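Local coordinates for F-BAR domain only protein 1 (Danio rerio, PDB 5JP2), which probably acts at an early step of clathrin-mediated endocytosis and binds a peptide of Eps15 through its mu homology domain, at residues Ser141-Leu146 / Gly278-Gly283; Thr158-Asp163 / Pro241-Gln246; Arg57-Asn62 / Leu111-Glu116. All blocks are in the same frame, centred on the assembly; numbering follows the deposited sequence.

Contact 1 (Ser141-Leu146 / Gly278-Gly283); sequences SRAPLL and GKYMAG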
loop_
_atom_site.group_PDB
_atom_site.type_symbol
_atom_site.label_atom_id
_atom_site.label_comp_id
_atom_site.label_asym_id
_atom_site.label_seq_id
_atom_site.Cartn_x
_atom_site.Cartn_y
_atom_site.Cartn_z
ATOM N N SER B 141 -3.153 16.343 3.272
ATOM C CA SER B 141 -2.606 15.735 4.472
ATOM C C SER B 141 -2.644 14.220 4.434
ATOM O O SER B 141 -2.005 13.578 5.268
ATOM C CB SER B 141 -3.400 16.186 5.672
ATOM O OG SER B 141 -4.728 15.732 5.572
ATOM N N ARG B 142 -3.411 13.639 3.526
ATOM C CA ARG B 142 -3.461 12.198 3.391
ATOM C C ARG B 142 -2.380 11.671 2.460
ATOM O O ARG B 142 -2.176 10.461 2.396
ATOM C CB ARG B 142 -4.832 11.754 2.873
ATOM C CG ARG B 142 -6.046 11.803 3.829
ATOM C CD ARG B 142 -5.978 12.792 4.981
ATOM N NE ARG B 142 -7.103 12.603 5.897
ATOM C CZ ARG B 142 -7.207 13.172 7.094
ATOM N NH1 ARG B 142 -6.252 13.971 7.547
ATOM N NH2 ARG B 142 -8.270 12.933 7.847
ATOM N N ALA B 143 -1.701 12.519 1.758
ATOM C CA ALA B 143 -0.703 12.051 0.814
ATOM C C ALA B 143 0.670 12.105 1.442
ATOM O O ALA B 143 1.069 13.156 1.943
ATOM C CB ALA B 143 -0.720 12.900 -0.449
ATOM N N PRO B 144 1.423 11.012 1.431
ATOM C CA PRO B 144 2.732 11.029 2.089
ATOM C C PRO B 144 3.744 11.935 1.419
ATOM O O PRO B 144 4.645 12.458 2.087
ATOM C CB PRO B 144 3.167 9.563 2.024
ATOM C CG PRO B 144 2.416 8.992 0.927
ATOM C CD PRO B 144 1.113 9.701 0.856
ATOM N N LEU B 145 3.639 12.138 0.122
ATOM C CA LEU B 145 4.604 12.933 -0.611
ATOM C C LEU B 145 3.860 14.052 -1.324
ATOM O O LEU B 145 2.990 13.794 -2.158
ATOM C CB LEU B 145 5.370 12.052 -1.592
ATOM C CG LEU B 145 6.481 12.708 -2.384
ATOM C CD1 LEU B 145 7.527 13.224 -1.464
ATOM C CD2 LEU B 145 7.063 11.748 -3.374
ATOM N N LEU B 146 4.170 15.282 -0.962
ATOM C CA LEU B 146 3.530 16.442 -1.548
ATOM C C LEU B 146 4.289 16.856 -2.789
ATOM O O LEU B 146 5.513 16.944 -2.759
ATOM C CB LEU B 146 3.481 17.589 -0.555
ATOM C CG LEU B 146 2.093 17.735 0.030
ATOM C CD1 LEU B 146 1.796 16.538 0.884
ATOM C CD2 LEU B 146 1.980 19.028 0.799
ATOM N N GLY B 278 0.188 3.752 -6.931
ATOM C CA GLY B 278 -0.434 3.423 -8.189
ATOM C C GLY B 278 -0.077 4.525 -9.171
ATOM O O GLY B 278 1.098 4.746 -9.469
ATOM N N LYS B 279 -1.086 5.135 -9.767
ATOM C CA LYS B 279 -0.901 6.378 -10.500
ATOM C C LYS B 279 -0.816 7.536 -9.515
ATOM O O LYS B 279 -1.800 7.868 -8.854
ATOM C CB LYS B 279 -2.046 6.558 -11.490
ATOM C CG LYS B 279 -1.843 7.658 -12.496
ATOM C CD LYS B 279 -2.960 7.666 -13.538
ATOM C CE LYS B 279 -4.286 8.058 -12.919
ATOM N NZ LYS B 279 -5.420 7.894 -13.863
ATOM N N TYR B 280 0.339 8.183 -9.446
ATOM C CA TYR B 280 0.592 9.205 -8.438
ATOM C C TYR B 280 1.229 10.384 -9.155
ATOM O O TYR B 280 2.406 10.324 -9.505
ATOM C CB TYR B 280 1.500 8.631 -7.346
ATOM C CG TYR B 280 1.545 9.356 -6.036
ATOM C CD1 TYR B 280 2.300 10.501 -5.891
ATOM C CD2 TYR B 280 0.869 8.873 -4.926
ATOM C CE1 TYR B 280 2.358 11.161 -4.709
ATOM C CE2 TYR B 280 0.935 9.528 -3.711
ATOM C CZ TYR B 280 1.687 10.666 -3.609
ATOM O OH TYR B 280 1.759 11.347 -2.428
ATOM N N MET B 281 0.481 11.477 -9.324
ATOM C CA MET B 281 0.775 12.422 -10.398
ATOM C C MET B 281 0.736 13.872 -9.943
ATOM O O MET B 281 -0.036 14.254 -9.069
ATOM C CB MET B 281 -0.212 12.316 -11.563
ATOM C CG MET B 281 -0.583 10.946 -12.008
ATOM S SD MET B 281 0.697 10.040 -12.832
ATOM C CE MET B 281 0.864 10.924 -14.365
ATOM N N ALA B 282 1.567 14.681 -10.585
ATOM C CA ALA B 282 1.556 16.129 -10.432
ATOM C C ALA B 282 1.404 16.752 -11.806
ATOM O O ALA B 282 2.207 16.480 -12.698
ATOM C CB ALA B 282 2.828 16.641 -9.771
ATOM N N GLY B 283 0.360 17.545 -11.986
ATOM C CA GLY B 283 0.178 18.319 -13.192
ATOM C C GLY B 283 0.550 19.772 -12.977
ATOM O O GLY B 283 0.623 20.250 -11.853
#
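Two layers of the mu homology domain's beta sandwich meet where Tyr280, on strand 266-283, reaches the start of strand 145-154 at Leu145. The phenol does the bridging: Tyr280 OH donates a hydrogen bond to the backbone Leu145 O at 2.8 Å. The donor lies in the carbonyl plane, on a lone pair, and the C=O...donor angle of 125° brings the bond in at the side of the carbonyl rather than head-on; the carbonyl oxygen sits at the ring edge. With CG trans to the backbone N (chi1 -162°), the ring stands off its strand and spans a CA separation of 9.6 Å between Leu145 and Tyr280. Apolar atoms also press on the hydroxyl: Ala143 CB lies 3.5 Å and Pro144 CD 3.7 Å from Tyr280 OH, all in buried residues. A phenylalanine here would probably leave the buried carbonyl of Leu145 without this donor. Around the contact, Phe247 of strand 242-250 meets the Tyr280 ring edge-to-face and also touches Pro144 and Leu145. A buried tyrosine that sends its hydroxyl across to a main-chain carbonyl of the facing layer is a polar tie between the layers of a beta sandwich, set among mostly apolar side chains.

Contact 2 (Thr158-Asp163 / Pro241-Gln246); sequences TRVSLD and PSLAVQ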
loop_
_atom_site.group_PDB
_atom_site.type_symbol
_atom_site.label_atom_id
_atom_site.label_comp_id
_atom_site.label_asym_id
_atom_site.label_seq_id
_atom_site.Cartn_x
_atom_site.Cartn_y
_atom_site.Cartn_z
ATOM N N THR B 158 10.368 24.503 -23.666
ATOM C CA THR B 158 9.498 24.156 -22.555
ATOM C C THR B 158 10.346 23.877 -21.327
ATOM O O THR B 158 11.336 23.149 -21.413
ATOM C CB THR B 158 8.669 22.924 -22.887
ATOM O OG1 THR B 158 7.964 23.143 -24.111
ATOM C CG2 THR B 158 7.695 22.633 -21.777
ATOM N N ARG B 159 9.980 24.445 -20.192
ATOM C CA ARG B 159 10.685 24.113 -18.967
ATOM C C ARG B 159 9.699 23.509 -17.979
ATOM O O ARG B 159 8.563 23.970 -17.858
ATOM C CB ARG B 159 11.384 25.332 -18.381
ATOM C CG ARG B 159 12.308 25.005 -17.231
ATOM C CD ARG B 159 12.860 26.249 -16.575
ATOM N NE ARG B 159 13.624 25.912 -15.381
ATOM C CZ ARG B 159 13.136 25.968 -14.151
ATOM N NH1 ARG B 159 11.882 26.353 -13.961
ATOM N NH2 ARG B 159 13.899 25.642 -13.116
ATOM N N VAL B 160 10.133 22.468 -17.283
ATOM C CA VAL B 160 9.303 21.771 -16.311
ATOM C C VAL B 160 10.099 21.631 -15.028
ATOM O O VAL B 160 11.276 21.268 -15.065
ATOM C CB VAL B 160 8.878 20.392 -16.847
ATOM C CG1 VAL B 160 8.178 19.588 -15.783
ATOM C CG2 VAL B 160 7.987 20.558 -18.060
ATOM N N SER B 161 9.462 21.911 -13.898
ATOM C CA SER B 161 10.109 21.776 -12.606
ATOM C C SER B 161 9.161 21.114 -11.615
ATOM O O SER B 161 7.947 21.276 -11.698
ATOM C CB SER B 161 10.567 23.131 -12.096
ATOM O OG SER B 161 9.469 23.841 -11.581
ATOM N N LEU B 162 9.730 20.373 -10.668
ATOM C CA LEU B 162 8.949 19.693 -9.643
ATOM C C LEU B 162 9.565 19.870 -8.266
ATOM O O LEU B 162 10.734 19.545 -8.061
ATOM C CB LEU B 162 8.823 18.202 -9.945
ATOM C CG LEU B 162 8.051 17.377 -8.907
ATOM C CD1 LEU B 162 6.569 17.640 -8.976
ATOM C CD2 LEU B 162 8.320 15.909 -9.094
ATOM N N ASP B 163 8.781 20.369 -7.325
ATOM C CA ASP B 163 9.157 20.364 -5.921
ATOM C C ASP B 163 8.443 19.211 -5.220
ATOM O O ASP B 163 7.267 18.958 -5.465
ATOM C CB ASP B 163 8.821 21.691 -5.241
ATOM C CG ASP B 163 9.550 22.874 -5.861
ATOM O OD1 ASP B 163 10.593 22.669 -6.502
ATOM O OD2 ASP B 163 9.091 24.020 -5.703
ATOM N N PRO B 241 2.477 18.740 -19.764
ATOM C CA PRO B 241 2.937 17.412 -19.359
ATOM C C PRO B 241 2.665 17.174 -17.886
ATOM O O PRO B 241 2.542 18.104 -17.088
ATOM C CB PRO B 241 4.436 17.456 -19.647
ATOM C CG PRO B 241 4.787 18.888 -19.462
ATOM C CD PRO B 241 3.598 19.678 -19.940
ATOM N N SER B 242 2.555 15.896 -17.539
ATOM C CA SER B 242 2.347 15.467 -16.167
ATOM C C SER B 242 3.513 14.604 -15.726
ATOM O O SER B 242 4.048 13.825 -16.511
ATOM C CB SER B 242 1.067 14.661 -16.033
ATOM O OG SER B 242 -0.075 15.483 -16.116
ATOM N N LEU B 243 3.896 14.729 -14.468
ATOM C CA LEU B 243 4.950 13.897 -13.912
ATOM C C LEU B 243 4.345 12.796 -13.051
ATOM O O LEU B 243 3.376 13.023 -12.327
ATOM C CB LEU B 243 5.911 14.731 -13.071
ATOM C CG LEU B 243 6.668 15.842 -13.796
ATOM C CD1 LEU B 243 6.052 17.172 -13.459
ATOM C CD2 LEU B 243 8.104 15.817 -13.425
ATOM N N ALA B 244 4.920 11.606 -13.139
ATOM C CA ALA B 244 4.532 10.473 -12.317
ATOM C C ALA B 244 5.640 10.151 -11.328
ATOM O O ALA B 244 6.824 10.192 -11.674
ATOM C CB ALA B 244 4.225 9.251 -13.177
ATOM N N VAL B 245 5.243 9.860 -10.090
ATOM C CA VAL B 245 6.147 9.460 -9.021
ATOM C C VAL B 245 5.806 8.051 -8.564
ATOM O O VAL B 245 4.637 7.696 -8.405
ATOM C CB VAL B 245 6.089 10.435 -7.835
ATOM C CG1 VAL B 245 7.126 10.065 -6.803
ATOM C CG2 VAL B 245 6.318 11.839 -8.318
ATOM N N GLN B 246 6.844 7.267 -8.312
ATOM C CA GLN B 246 6.719 5.903 -7.838
ATOM C C GLN B 246 7.507 5.750 -6.554
ATOM O O GLN B 246 8.610 6.274 -6.434
ATOM C CB GLN B 246 7.214 4.924 -8.891
ATOM C CG GLN B 246 6.471 5.094 -10.195
ATOM C CD GLN B 246 6.918 4.127 -11.236
ATOM O OE1 GLN B 246 8.103 3.866 -11.381
ATOM N NE2 GLN B 246 5.979 3.626 -12.010
#
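Val160 and Leu243 meet end to end between two strands that face each other from different sheets, and the contact rests on apolar packing. Val160 CG1 and Leu243 CD1 are 4.0 Å apart, the two side chains reaching toward each other tip to tip. The valine divides its branches between two partners: CG1 is trans to the backbone N (chi1 172°) and goes to the leucine, while Val160 CG2 lies 3.9 Å from Pro241 CG. That second pair slides past in opposite directions, the proline ring lying alongside the methyl. Pro241 is poorly ordered, so this edge of the contact is less certain than its middle. A looser touch completes the set, Leu162 CB to Leu243 CD2 at 4.3 Å, which puts the two methyls of Leu243 against successive inward residues of the other strand.

The backbone evidence agrees. The nearest CA pairs are Val160 with Pro241 at 8.3 Å and Leu162 with Leu243 at 8.2 Å, spacings of packed layers rather than of hydrogen-bonded neighbours. Between the inward residues, Ser161 and Ser242 point away from the opposing segment, the alternation expected of extended strands.

Strand 157-166 takes its backbone partners from strands 145-154 and 223-231, whereas Leu183 of strand 179-184 packs on Pro241 and Leu243, and Ala282 of strand 266-283 touches Leu162.

Contact 3 (Arg57-Asn62 / Leu111-Glu116); sequences RIFTAN and LHLQRE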
loop_
_atom_site.group_PDB
_atom_site.type_symbol
_atom_site.label_atom_id
_atom_site.label_comp_id
_atom_site.label_asym_id
_atom_site.label_seq_id
_atom_site.Cartn_x
_atom_site.Cartn_y
_atom_site.Cartn_z
ATOM N N ARG B 57 -4.970 -29.814 10.255
ATOM C CA ARG B 57 -5.156 -31.061 10.980
ATOM C C ARG B 57 -5.842 -30.816 12.309
ATOM O O ARG B 57 -6.603 -31.661 12.781
ATOM C CB ARG B 57 -3.809 -31.753 11.167
ATOM C CG ARG B 57 -3.191 -32.197 9.851
ATOM C CD ARG B 57 -1.924 -33.013 10.055
ATOM N NE ARG B 57 -1.363 -33.479 8.789
ATOM C CZ ARG B 57 -0.218 -34.145 8.681
ATOM N NH1 ARG B 57 0.494 -34.422 9.766
ATOM N NH2 ARG B 57 0.220 -34.531 7.489
ATOM N N ILE B 58 -5.589 -29.670 12.927
ATOM C CA ILE B 58 -6.322 -29.324 14.135
ATOM C C ILE B 58 -7.780 -29.065 13.800
ATOM O O ILE B 58 -8.685 -29.565 14.471
ATOM C CB ILE B 58 -5.690 -28.103 14.820
ATOM C CG1 ILE B 58 -4.255 -28.398 15.230
ATOM C CG2 ILE B 58 -6.505 -27.704 16.016
ATOM C CD1 ILE B 58 -4.152 -29.391 16.353
ATOM N N PHE B 59 -8.027 -28.288 12.743
ATOM C CA PHE B 59 -9.390 -27.864 12.440
ATOM C C PHE B 59 -10.236 -29.009 11.910
ATOM O O PHE B 59 -11.383 -29.182 12.332
ATOM C CB PHE B 59 -9.372 -26.717 11.431
ATOM C CG PHE B 59 -9.039 -25.377 12.027
ATOM C CD1 PHE B 59 -9.139 -25.153 13.379
ATOM C CD2 PHE B 59 -8.669 -24.325 11.218
ATOM C CE1 PHE B 59 -8.846 -23.914 13.910
ATOM C CE2 PHE B 59 -8.383 -23.084 11.753
ATOM C CZ PHE B 59 -8.468 -22.883 13.093
ATOM N N THR B 60 -9.697 -29.796 10.978
ATOM C CA THR B 60 -10.446 -30.932 10.455
ATOM C C THR B 60 -10.827 -31.893 11.566
ATOM O O THR B 60 -11.945 -32.410 11.590
ATOM C CB THR B 60 -9.640 -31.648 9.383
ATOM O OG1 THR B 60 -8.550 -32.342 10.000
ATOM C CG2 THR B 60 -9.099 -30.646 8.401
ATOM N N ALA B 61 -9.910 -32.141 12.489
ATOM C CA ALA B 61 -10.136 -33.079 13.571
ATOM C C ALA B 61 -11.116 -32.553 14.605
ATOM O O ALA B 61 -11.781 -33.353 15.267
ATOM C CB ALA B 61 -8.810 -33.421 14.243
ATOM N N ASN B 62 -11.196 -31.242 14.792
ATOM C CA ASN B 62 -12.094 -30.653 15.780
ATOM C C ASN B 62 -13.013 -29.658 15.086
ATOM O O ASN B 62 -12.641 -28.499 14.867
ATOM C CB ASN B 62 -11.304 -29.988 16.902
ATOM C CG ASN B 62 -12.189 -29.522 18.035
ATOM O OD1 ASN B 62 -13.411 -29.665 17.982
ATOM N ND2 ASN B 62 -11.579 -28.940 19.062
ATOM N N LEU B 111 -13.157 -25.854 5.892
ATOM C CA LEU B 111 -13.288 -26.348 4.528
ATOM C C LEU B 111 -12.396 -25.568 3.582
ATOM O O LEU B 111 -11.797 -26.139 2.665
ATOM C CB LEU B 111 -14.741 -26.260 4.073
ATOM C CG LEU B 111 -15.681 -27.248 4.748
ATOM C CD1 LEU B 111 -17.094 -27.025 4.303
ATOM C CD2 LEU B 111 -15.247 -28.645 4.409
ATOM N N HIS B 112 -12.285 -24.261 3.800
ATOM C CA HIS B 112 -11.497 -23.429 2.899
ATOM C C HIS B 112 -10.027 -23.800 2.950
ATOM O O HIS B 112 -9.365 -23.878 1.913
ATOM C CB HIS B 112 -11.700 -21.957 3.238
ATOM C CG HIS B 112 -10.895 -21.036 2.389
ATOM N ND1 HIS B 112 -11.368 -20.510 1.212
ATOM C CD2 HIS B 112 -9.632 -20.575 2.527
ATOM C CE1 HIS B 112 -10.438 -19.754 0.667
ATOM N NE2 HIS B 112 -9.375 -19.777 1.442
ATOM N N LEU B 113 -9.492 -24.019 4.147
ATOM C CA LEU B 113 -8.095 -24.407 4.243
ATOM C C LEU B 113 -7.878 -25.820 3.728
ATOM O O LEU B 113 -6.852 -26.091 3.104
ATOM C CB LEU B 113 -7.606 -24.261 5.680
ATOM C CG LEU B 113 -7.710 -22.849 6.238
ATOM C CD1 LEU B 113 -7.476 -22.847 7.729
ATOM C CD2 LEU B 113 -6.764 -21.903 5.536
ATOM N N GLN B 114 -8.827 -26.730 3.978
ATOM C CA GLN B 114 -8.716 -28.084 3.441
ATOM C C GLN B 114 -8.561 -28.049 1.937
ATOM O O GLN B 114 -7.754 -28.788 1.374
ATOM C CB GLN B 114 -9.942 -28.918 3.804
ATOM C CG GLN B 114 -10.023 -29.377 5.234
ATOM C CD GLN B 114 -11.275 -30.196 5.496
ATOM O OE1 GLN B 114 -11.782 -30.243 6.614
ATOM N NE2 GLN B 114 -11.778 -30.852 4.456
ATOM N N ARG B 115 -9.322 -27.187 1.270
ATOM C CA ARG B 115 -9.197 -27.080 -0.173
ATOM C C ARG B 115 -7.840 -26.509 -0.536
ATOM O O ARG B 115 -7.150 -27.031 -1.414
ATOM C CB ARG B 115 -10.314 -26.213 -0.746
ATOM C CG ARG B 115 -10.237 -26.052 -2.248
ATOM C CD ARG B 115 -11.431 -25.279 -2.794
ATOM N NE ARG B 115 -11.286 -24.937 -4.209
ATOM C CZ ARG B 115 -10.752 -23.803 -4.657
ATOM N NH1 ARG B 115 -10.660 -23.575 -5.959
ATOM N NH2 ARG B 115 -10.297 -22.899 -3.803
ATOM N N GLU B 116 -7.428 -25.455 0.163
ATOM C CA GLU B 116 -6.135 -24.851 -0.117
ATOM C C GLU B 116 -5.021 -25.867 0.044
ATOM O O GLU B 116 -4.130 -25.972 -0.801
ATOM C CB GLU B 116 -5.920 -23.655 0.800
ATOM C CG GLU B 116 -6.818 -22.478 0.495
ATOM C CD GLU B 116 -6.502 -21.823 -0.830
ATOM O OE1 GLU B 116 -5.418 -22.083 -1.382
ATOM O OE2 GLU B 116 -7.332 -21.033 -1.318
#
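Phe59 and Leu113 form the buried half of this helix-helix contact. Leu113 CD1 approaches the rim of the phenyl ring, 4.0 Å from Phe59 CD2 and 4.1 Å from Phe59 CE2, and lies in the ring plane. The methyl therefore abuts the ring edge, and the two side chains are inclined to each other. Phe59 carries its CG trans to the carbonyl carbon (chi1 -78°), which directs the ring toward helix 106-119.

One residue further along each helix, Thr60 and Gln114 meet nearer the surface. Thr60 CG2 is 3.2 Å from Gln114 OE1 and 3.5 Å from Gln114 CG, so the methyl lies against both the amide oxygen and the aliphatic stem. The glutamine chain is extended beyond CG, chi2 180°, and this stretch carries its amide across to the threonine. The threonine hydroxyl is turned back to its own helix, where Thr60 OG1 makes a weak hydrogen bond of 3.5 Å to Arg57 O; the methyl is thus the branch offered to Gln114.

The contact joins the short helix 55-61 to helix 106-119, two of the few helices in a domain built mainly of strands. Their closest CA atoms, Thr60 and Gln114, are 7.8 Å apart, and the buried surface of 134 Å² is modest.

In the next shell, the Phe59 ring also packs on Met106, Leu109 and Thr110, so the ring lies against several residues of helix 106-119. Leu113 is backed by Tyr126 and Val128 of strand 125-137, which lays the longer helix on the sheet. Just past the end of helix 55-61, the side chain of Asn62 accepts a hydrogen bond through OD1 from the backbone N of Asn64, and Ala65 touches Phe59.

How the contacts relate
From the N terminus, contact 3 closes first: helix 106-119 returns to helix 55-61 across 48 intervening residues. The chain then runs through strand 125-137 before contact 1 opens at 141-146, to be closed by 278-283 near the C terminus. Contact 2 is nested inside that long loop. Contacts 1 and 2 have centres 12 Å apart and join the same two sheets, since 145-154 neighbours 157-166 in one and 266-283 neighbours 242-250 in the other; a probable hydrogen bond from Val245 N to Tyr280 O (2.9 Å) links them. Contact 3 pairs two helices at the far end of the elongated domain, across the chain's centre from contact 2, its nearest atoms about 26 Å from contact 1.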